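Local coordinates for protein putative cytosine/guanine deaminase (Unidentified, PDB 2PAJ) that is a zinc-dependent amidohydrolase that deaminates pterins such as isoxanthopterin, converting 2-amino-4-hydroxypteridines to 2,4-dihydroxypteridines with release of ammonia, at residues Thr75-Leu79 and Phe80-Leu84; Phe115-Ala118 and Ala119-Leu123; Asn341-Asp345 and Met346-Val350. All coordinates share one frame; numbering follows the deposited sequence.

Contact 1 of 3, residues Thr75-Leu79 and Phe80-Leu84. With ZN (zinc ion), chain B.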
loop_
_atom_site.group_PDB
_atom_site.type_symbol
_atom_site.label_atom_id
_atom_site.label_comp_id
_atom_site.label_asym_id
_atom_site.label_seq_id
_atom_site.Cartn_x
_atom_site.Cartn_y
_atom_site.Cartn_z
ATOM N N THR A 75 -1.558 -1.101 -1.531
ATOM C CA THR A 75 -1.853 -2.513 -1.348
ATOM C C THR A 75 -0.841 -3.522 -1.888
ATOM O O THR A 75 -1.126 -4.717 -1.912
ATOM C CB THR A 75 -3.230 -2.863 -1.925
ATOM O OG1 THR A 75 -3.244 -2.634 -3.336
ATOM C CG2 THR A 75 -4.290 -2.013 -1.281
ATOM N N HIS A 76 0.331 -3.058 -2.316
ATOM C CA HIS A 76 1.377 -3.951 -2.812
ATOM C C HIS A 76 2.726 -3.236 -2.875
ATOM O O HIS A 76 2.810 -2.109 -3.341
ATOM C CB HIS A 76 1.007 -4.513 -4.181
ATOM C CG HIS A 76 1.973 -5.541 -4.680
ATOM N ND1 HIS A 76 2.198 -6.729 -4.025
ATOM C CD2 HIS A 76 2.816 -5.529 -5.737
ATOM C CE1 HIS A 76 3.144 -7.403 -4.653
ATOM N NE2 HIS A 76 3.537 -6.696 -5.696
ATOM N N HIS A 77 3.778 -3.911 -2.409
ATOM C CA HIS A 77 5.118 -3.328 -2.348
ATOM C C HIS A 77 6.193 -4.393 -2.112
ATOM O O HIS A 77 5.886 -5.552 -1.862
ATOM C CB HIS A 77 5.168 -2.336 -1.184
ATOM C CG HIS A 77 6.144 -1.214 -1.369
ATOM N ND1 HIS A 77 7.323 -1.351 -2.071
ATOM C CD2 HIS A 77 6.132 0.058 -0.901
ATOM C CE1 HIS A 77 7.996 -0.215 -2.024
ATOM N NE2 HIS A 77 7.295 0.655 -1.320
ATOM N N HIS A 78 7.454 -3.979 -2.194
ATOM C CA HIS A 78 8.611 -4.842 -1.944
ATOM C C HIS A 78 9.698 -3.921 -1.387
ATOM O O HIS A 78 10.721 -3.710 -2.023
ATOM C CB HIS A 78 9.113 -5.501 -3.234
ATOM C CG HIS A 78 8.095 -6.355 -3.920
ATOM N ND1 HIS A 78 7.428 -7.378 -3.285
ATOM C CD2 HIS A 78 7.630 -6.336 -5.191
ATOM C CE1 HIS A 78 6.592 -7.952 -4.131
ATOM N NE2 HIS A 78 6.695 -7.337 -5.295
ATOM N N LEU A 79 9.464 -3.387 -0.191
ATOM C CA LEU A 79 10.379 -2.444 0.453
ATOM C C LEU A 79 11.879 -2.721 0.472
ATOM O O LEU A 79 12.668 -1.784 0.563
ATOM C CB LEU A 79 9.932 -2.150 1.899
ATOM C CG LEU A 79 8.942 -1.025 2.264
ATOM C CD1 LEU A 79 9.162 0.186 1.371
ATOM C CD2 LEU A 79 7.527 -1.513 2.123
ATOM N N PHE A 80 12.303 -3.977 0.400
ATOM C CA PHE A 80 13.742 -4.217 0.443
ATOM C C PHE A 80 14.378 -3.669 -0.823
ATOM O O PHE A 80 15.528 -3.209 -0.808
ATOM C CB PHE A 80 14.051 -5.708 0.637
ATOM C CG PHE A 80 13.931 -6.547 -0.607
ATOM C CD1 PHE A 80 15.037 -6.758 -1.428
ATOM C CD2 PHE A 80 12.739 -7.190 -0.913
ATOM C CE1 PHE A 80 14.963 -7.600 -2.524
ATOM C CE2 PHE A 80 12.646 -8.037 -2.008
ATOM C CZ PHE A 80 13.767 -8.247 -2.821
ATOM N N GLN A 81 13.596 -3.683 -1.902
ATOM C CA GLN A 81 14.026 -3.196 -3.204
ATOM C C GLN A 81 14.334 -1.705 -3.227
ATOM O O GLN A 81 14.870 -1.196 -4.202
ATOM C CB GLN A 81 12.957 -3.531 -4.239
ATOM C CG GLN A 81 13.092 -4.924 -4.780
ATOM C CD GLN A 81 11.820 -5.451 -5.382
ATOM O OE1 GLN A 81 11.143 -4.766 -6.150
ATOM N NE2 GLN A 81 11.486 -6.690 -5.042
ATOM N N SER A 82 14.004 -1.008 -2.147
ATOM C CA SER A 82 14.254 0.418 -2.070
ATOM C C SER A 82 15.738 0.750 -2.103
ATOM O O SER A 82 16.127 1.916 -2.173
ATOM C CB SER A 82 13.607 0.988 -0.813
ATOM O OG SER A 82 12.197 0.925 -0.925
ATOM N N LEU A 83 16.567 -0.285 -2.045
ATOM C CA LEU A 83 18.014 -0.107 -2.104
ATOM C C LEU A 83 18.519 -0.808 -3.345
ATOM O O LEU A 83 19.717 -0.966 -3.537
ATOM C CB LEU A 83 18.705 -0.688 -0.868
ATOM C CG LEU A 83 18.651 0.096 0.448
ATOM C CD1 LEU A 83 19.328 -0.738 1.513
ATOM C CD2 LEU A 83 19.335 1.455 0.326
ATOM N N LEU A 84 17.575 -1.220 -4.185
ATOM C CA LEU A 84 17.856 -1.907 -5.439
ATOM C C LEU A 84 17.086 -1.208 -6.558
ATOM O O LEU A 84 16.732 -1.827 -7.564
ATOM C CB LEU A 84 17.412 -3.369 -5.351
ATOM C CG LEU A 84 17.930 -4.228 -4.190
ATOM C CD1 LEU A 84 17.200 -5.557 -4.184
ATOM C CD2 LEU A 84 19.434 -4.440 -4.317
HETATM ZN ZN ZN B . 5.430 -7.163 -6.905
HETATM O O HOH W 1 10.898 -1.017 -2.780
#
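H78 and Q81 lie side by side where the H-x-H motif of the amidohydrolase barrel, in the loop after strand 67-73, runs into a short 3-10 turn. H76 and H78 both reach the zinc ion through NE2, the H78 bond measuring 2.0 Å, while H248 and D336 supply further ligands. H77 between them faces elsewhere: its ND1 accepts the backbone N-H of H78 and also pairs with G337 N, and CD1 of L79 lies over one face of its ring, toward the rim.

The backbone N-H of Q81, a likely substrate-binding residue, donates to H78 O at 2.9 Å, and Q81 CB lies 3.2 Å from the same oxygen. CG sits opposite the carbonyl carbon of Q81 (chi1 -84°), and the chain then runs extended, carrying CG past H78 O and bringing CD to 3.5 Å from H78 CB. At the tip, NE2 comes to 3.2 Å from H78 CB and approaches the imidazole obliquely near CG, whereas OE1 stays alongside CB and the CD2 side of the ring. The two side chains point the same way, their amide and imidazole planes 36° apart. This places the amide next to a metal ligand, consistent with a part in binding the substrate. Zinc at NE2 and H137 O at ND1 together set the rotation of the H78 imidazole.

The turn closes with S82 N donating to L79 O at 3.1 Å, from well above the carbonyl plane. A water bridges the turn, donating to H78 O at 2.8 Å and hydrogen-bonded to S82 OG at 3.0 Å.

Contact 2 of 3, residues Phe115-Ala118 and Ala119-Leu123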
loop_
_atom_site.group_PDB
_atom_site.type_symbol
_atom_site.label_atom_id
_atom_site.label_comp_id
_atom_site.label_asym_id
_atom_site.label_seq_id
_atom_site.Cartn_x
_atom_site.Cartn_y
_atom_site.Cartn_z
ATOM N N PHE A 115 18.481 -4.059 5.531
ATOM C CA PHE A 115 17.049 -4.287 5.384
ATOM C C PHE A 115 16.295 -3.127 6.014
ATOM O O PHE A 115 15.336 -2.604 5.454
ATOM C CB PHE A 115 16.633 -5.578 6.084
ATOM C CG PHE A 115 15.198 -5.966 5.834
ATOM C CD1 PHE A 115 14.826 -6.567 4.639
ATOM C CD2 PHE A 115 14.221 -5.716 6.781
ATOM C CE1 PHE A 115 13.519 -6.909 4.385
ATOM C CE2 PHE A 115 12.899 -6.054 6.541
ATOM C CZ PHE A 115 12.545 -6.654 5.338
ATOM N N ARG A 116 16.756 -2.727 7.189
ATOM C CA ARG A 116 16.146 -1.634 7.939
ATOM C C ARG A 116 16.168 -0.297 7.188
ATOM O O ARG A 116 15.213 0.480 7.256
ATOM C CB ARG A 116 16.880 -1.501 9.270
ATOM C CG ARG A 116 16.217 -0.600 10.267
ATOM C CD ARG A 116 16.382 -1.218 11.626
ATOM N NE ARG A 116 15.142 -1.174 12.382
ATOM C CZ ARG A 116 14.846 -2.019 13.362
ATOM N NH1 ARG A 116 15.709 -2.978 13.698
ATOM N NH2 ARG A 116 13.692 -1.902 14.008
ATOM N N LEU A 117 17.270 -0.043 6.487
ATOM C CA LEU A 117 17.442 1.180 5.728
ATOM C C LEU A 117 16.502 1.225 4.530
ATOM O O LEU A 117 15.832 2.228 4.300
ATOM C CB LEU A 117 18.881 1.293 5.239
ATOM C CG LEU A 117 19.249 2.603 4.546
ATOM C CD1 LEU A 117 19.291 3.749 5.565
ATOM C CD2 LEU A 117 20.597 2.436 3.873
ATOM N N ALA A 118 16.457 0.135 3.769
ATOM C CA ALA A 118 15.597 0.050 2.596
ATOM C C ALA A 118 14.140 0.296 2.967
ATOM O O ALA A 118 13.415 1.008 2.268
ATOM C CB ALA A 118 15.740 -1.319 1.948
ATOM N N ALA A 119 13.720 -0.304 4.073
ATOM C CA ALA A 119 12.359 -0.180 4.561
ATOM C C ALA A 119 12.092 1.250 4.955
ATOM O O ALA A 119 11.058 1.813 4.596
ATOM C CB ALA A 119 12.150 -1.091 5.755
ATOM N N ARG A 120 13.025 1.844 5.693
ATOM C CA ARG A 120 12.850 3.222 6.121
ATOM C C ARG A 120 12.698 4.129 4.902
ATOM O O ARG A 120 11.738 4.887 4.802
ATOM C CB ARG A 120 14.025 3.670 6.995
ATOM C CG ARG A 120 13.792 5.011 7.686
ATOM C CD ARG A 120 14.740 5.181 8.867
ATOM N NE ARG A 120 14.723 6.527 9.448
ATOM C CZ ARG A 120 13.659 7.099 10.008
ATOM N NH1 ARG A 120 12.511 6.444 10.069
ATOM N NH2 ARG A 120 13.745 8.326 10.502
ATOM N N ILE A 121 13.641 4.035 3.972
ATOM C CA ILE A 121 13.601 4.835 2.755
ATOM C C ILE A 121 12.247 4.766 2.041
ATOM O O ILE A 121 11.565 5.775 1.892
ATOM C CB ILE A 121 14.689 4.390 1.764
ATOM C CG1 ILE A 121 16.069 4.797 2.291
ATOM C CG2 ILE A 121 14.430 5.020 0.415
ATOM C CD1 ILE A 121 17.254 4.105 1.592
ATOM N N GLY A 122 11.860 3.577 1.598
ATOM C CA GLY A 122 10.597 3.433 0.889
ATOM C C GLY A 122 9.383 3.865 1.681
ATOM O O GLY A 122 8.391 4.328 1.124
ATOM N N LEU A 123 9.462 3.687 2.992
ATOM C CA LEU A 123 8.370 4.044 3.887
ATOM C C LEU A 123 8.294 5.573 3.959
ATOM O O LEU A 123 7.211 6.153 3.897
ATOM C CB LEU A 123 8.648 3.451 5.273
ATOM C CG LEU A 123 7.583 2.655 6.029
ATOM C CD1 LEU A 123 6.912 1.642 5.115
ATOM C CD2 LEU A 123 8.253 1.973 7.215
#
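L117 and I121 are joined by both backbone and side chain. The N-H of I121 donates to L117 O at 2.9 Å in a nearly straight bond. Three more i to i+4 bonds flank it. A119 N gives its proton to F115 O (3.1 Å), R120 N to R116 O (3.0 Å) and G122 N to A118 O (3.1 Å). Every carbonyl from F115 to A118 therefore has a donor one turn on. L123 N continues the ladder by bonding to A119 O.

This is the middle of helix 112-127, an outer helix of the amidohydrolase barrel, which packs against helices 149-159 and 464-483. The side of L117 and I121 meets helix 464-483: both touch L467, and L117 also reaches E470 and V474. Between themselves, CG of L117 and CD1 of I121 come to 3.9 Å as the two side chains cross obliquely. With CG1 set opposite its own carbonyl carbon (chi1 -71°), I121 sends that branch back along the helix, where CG1 lies 3.3 Å from L117 O. A119 faces helix 149-159, its methyl packing on L153.

The polar tips find their partners outside this turn. The guanidinium of R116 bridges to two glutamates of helix 149-159 through salt bridges, NH2 to E155 OE1 and NE to E156 OE2, while NH1 has a long, weak ion pair with E112. R120, extended from CG to NE, has a longer and weak ion pair from NH1 to the other carboxylate oxygen of E156, OE1.

Contact 3 of 3, residues Asn341-Asp345 and Met346-Val350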
loop_
_atom_site.group_PDB
_atom_site.type_symbol
_atom_site.label_atom_id
_atom_site.label_comp_id
_atom_site.label_asym_id
_atom_site.label_seq_id
_atom_site.Cartn_x
_atom_site.Cartn_y
_atom_site.Cartn_z
ATOM N N ASN A 341 9.937 -0.233 -10.115
ATOM C CA ASN A 341 9.284 1.059 -10.151
ATOM C C ASN A 341 10.127 2.084 -9.398
ATOM O O ASN A 341 10.026 2.207 -8.183
ATOM C CB ASN A 341 7.899 0.928 -9.514
ATOM C CG ASN A 341 7.098 2.203 -9.575
ATOM O OD1 ASN A 341 6.006 2.271 -9.023
ATOM N ND2 ASN A 341 7.627 3.216 -10.240
ATOM N N GLU A 342 10.956 2.809 -10.141
ATOM C CA GLU A 342 11.846 3.833 -9.596
ATOM C C GLU A 342 11.091 4.963 -8.900
ATOM O O GLU A 342 11.668 5.686 -8.091
ATOM C CB GLU A 342 12.716 4.452 -10.701
ATOM C CG GLU A 342 13.746 3.539 -11.386
ATOM C CD GLU A 342 13.130 2.436 -12.255
ATOM O OE1 GLU A 342 12.032 2.625 -12.820
ATOM O OE2 GLU A 342 13.765 1.371 -12.387
ATOM N N ALA A 343 9.814 5.121 -9.229
ATOM C CA ALA A 343 8.987 6.165 -8.635
ATOM C C ALA A 343 7.967 5.512 -7.709
ATOM O O ALA A 343 6.761 5.550 -7.951
ATOM C CB ALA A 343 8.283 6.953 -9.731
ATOM N N ALA A 344 8.476 4.917 -6.635
ATOM C CA ALA A 344 7.651 4.202 -5.673
ATOM C C ALA A 344 6.929 5.064 -4.631
ATOM O O ALA A 344 7.218 4.993 -3.434
ATOM C CB ALA A 344 8.497 3.137 -4.984
ATOM N N ASP A 345 5.996 5.884 -5.099
ATOM C CA ASP A 345 5.195 6.726 -4.219
ATOM C C ASP A 345 3.793 6.724 -4.804
ATOM O O ASP A 345 3.619 6.583 -6.016
ATOM C CB ASP A 345 5.780 8.147 -4.108
ATOM C CG ASP A 345 5.862 8.872 -5.443
ATOM O OD1 ASP A 345 4.908 9.606 -5.785
ATOM O OD2 ASP A 345 6.885 8.710 -6.147
ATOM N N MET A 346 2.798 6.844 -3.936
ATOM C CA MET A 346 1.417 6.796 -4.374
ATOM C C MET A 346 0.968 7.914 -5.300
ATOM O O MET A 346 -0.020 7.766 -6.012
ATOM C CB MET A 346 0.480 6.687 -3.164
ATOM C CG MET A 346 0.317 5.260 -2.609
ATOM S SD MET A 346 -0.290 4.032 -3.807
ATOM C CE MET A 346 -1.959 4.504 -3.970
ATOM N N ILE A 347 1.682 9.029 -5.318
ATOM C CA ILE A 347 1.285 10.105 -6.210
ATOM C C ILE A 347 1.710 9.812 -7.653
ATOM O O ILE A 347 0.907 9.951 -8.578
ATOM C CB ILE A 347 1.825 11.449 -5.693
ATOM C CG1 ILE A 347 0.842 11.990 -4.652
ATOM C CG2 ILE A 347 1.997 12.441 -6.822
ATOM C CD1 ILE A 347 1.416 13.010 -3.731
ATOM N N SER A 348 2.952 9.378 -7.841
ATOM C CA SER A 348 3.435 9.032 -9.168
ATOM C C SER A 348 2.550 7.931 -9.735
ATOM O O SER A 348 2.206 7.946 -10.921
ATOM C CB SER A 348 4.870 8.518 -9.099
ATOM O OG SER A 348 5.725 9.470 -8.495
ATOM N N GLU A 349 2.188 6.981 -8.873
ATOM C CA GLU A 349 1.357 5.841 -9.245
ATOM C C GLU A 349 -0.052 6.225 -9.635
ATOM O O GLU A 349 -0.585 5.761 -10.640
ATOM C CB GLU A 349 1.314 4.827 -8.095
ATOM C CG GLU A 349 2.387 3.752 -8.180
ATOM C CD GLU A 349 2.169 2.812 -9.358
ATOM O OE1 GLU A 349 1.017 2.377 -9.570
ATOM O OE2 GLU A 349 3.139 2.488 -10.065
ATOM N N VAL A 350 -0.654 7.073 -8.824
ATOM C CA VAL A 350 -2.006 7.539 -9.071
ATOM C C VAL A 350 -2.055 8.371 -10.363
ATOM O O VAL A 350 -3.029 8.329 -11.116
ATOM C CB VAL A 350 -2.486 8.338 -7.838
ATOM C CG1 VAL A 350 -3.489 9.395 -8.212
ATOM C CG2 VAL A 350 -3.083 7.370 -6.835
#
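D345 O receives the N-H of E349 in the plane of its carbonyl at 3.2 Å, the first i to i+4 bond of helix 346-359. D345 itself is the N-cap of this helix, and the chain reaches it through an inverse gamma turn centred on A344, with a weak bond from D345 N to A343 O.

The cap is made by the carboxylate of D345. Its CG lies between the backbone N and the carbonyl carbon (chi1 60°), which brings the carboxylate back over the first turn, within reach of I347 N and S348 N. OD1 takes the N-H of S348 at 2.8 Å, with the donor 44° above the carboxylate plane, and a weak second bond comes from I347 N at 3.3 Å. OD2 serves the side chain of the same serine: S348 OG donates to it at 2.7 Å, on the syn side and somewhat out of the plane. S348 thus grips both oxygens, one through its backbone and one through its hydroxyl, and this holds the carboxylate in place over the helix end. A negative charge here would probably be stabilised by the N-H groups of the first turn. The remaining early donor, M346 N, is met by OG of S129.

Beyond the cap, M346 bends away toward W72 and I333 of the barrel strands, tying the helix to the barrel wall. N341 and E349 cross with their flat ends 71° apart; E349 OE2 accepts a weak bond from Q309 N. The methyl of A343 closes over the serine, its CB lying 3.8 Å from S348 OG.

How the contacts relate
Along the chain the three contacts follow one another, all within the amidohydrolase barrel. Contact 1 lies just after strand 67-73, contact 2 on the next helix, 112-127, and contact 3 much later, after strand 331-333, at the start of helix 346-359. Contacts 1 and 2 have centres 8 Å apart and touch directly: CB of S82 lies 3.1 Å from A118 O, so the turn that follows the zinc-binding histidines rests on helix 112-127. Contact 3 is separate, its centre about 12 Å from that of contact 1 and 16 Å from that of contact 2. N341 still approaches the zinc ligand D336, with side chains about 5 Å apart, so contact 3 lies in the surroundings of the metal centre that contact 1 helps to form.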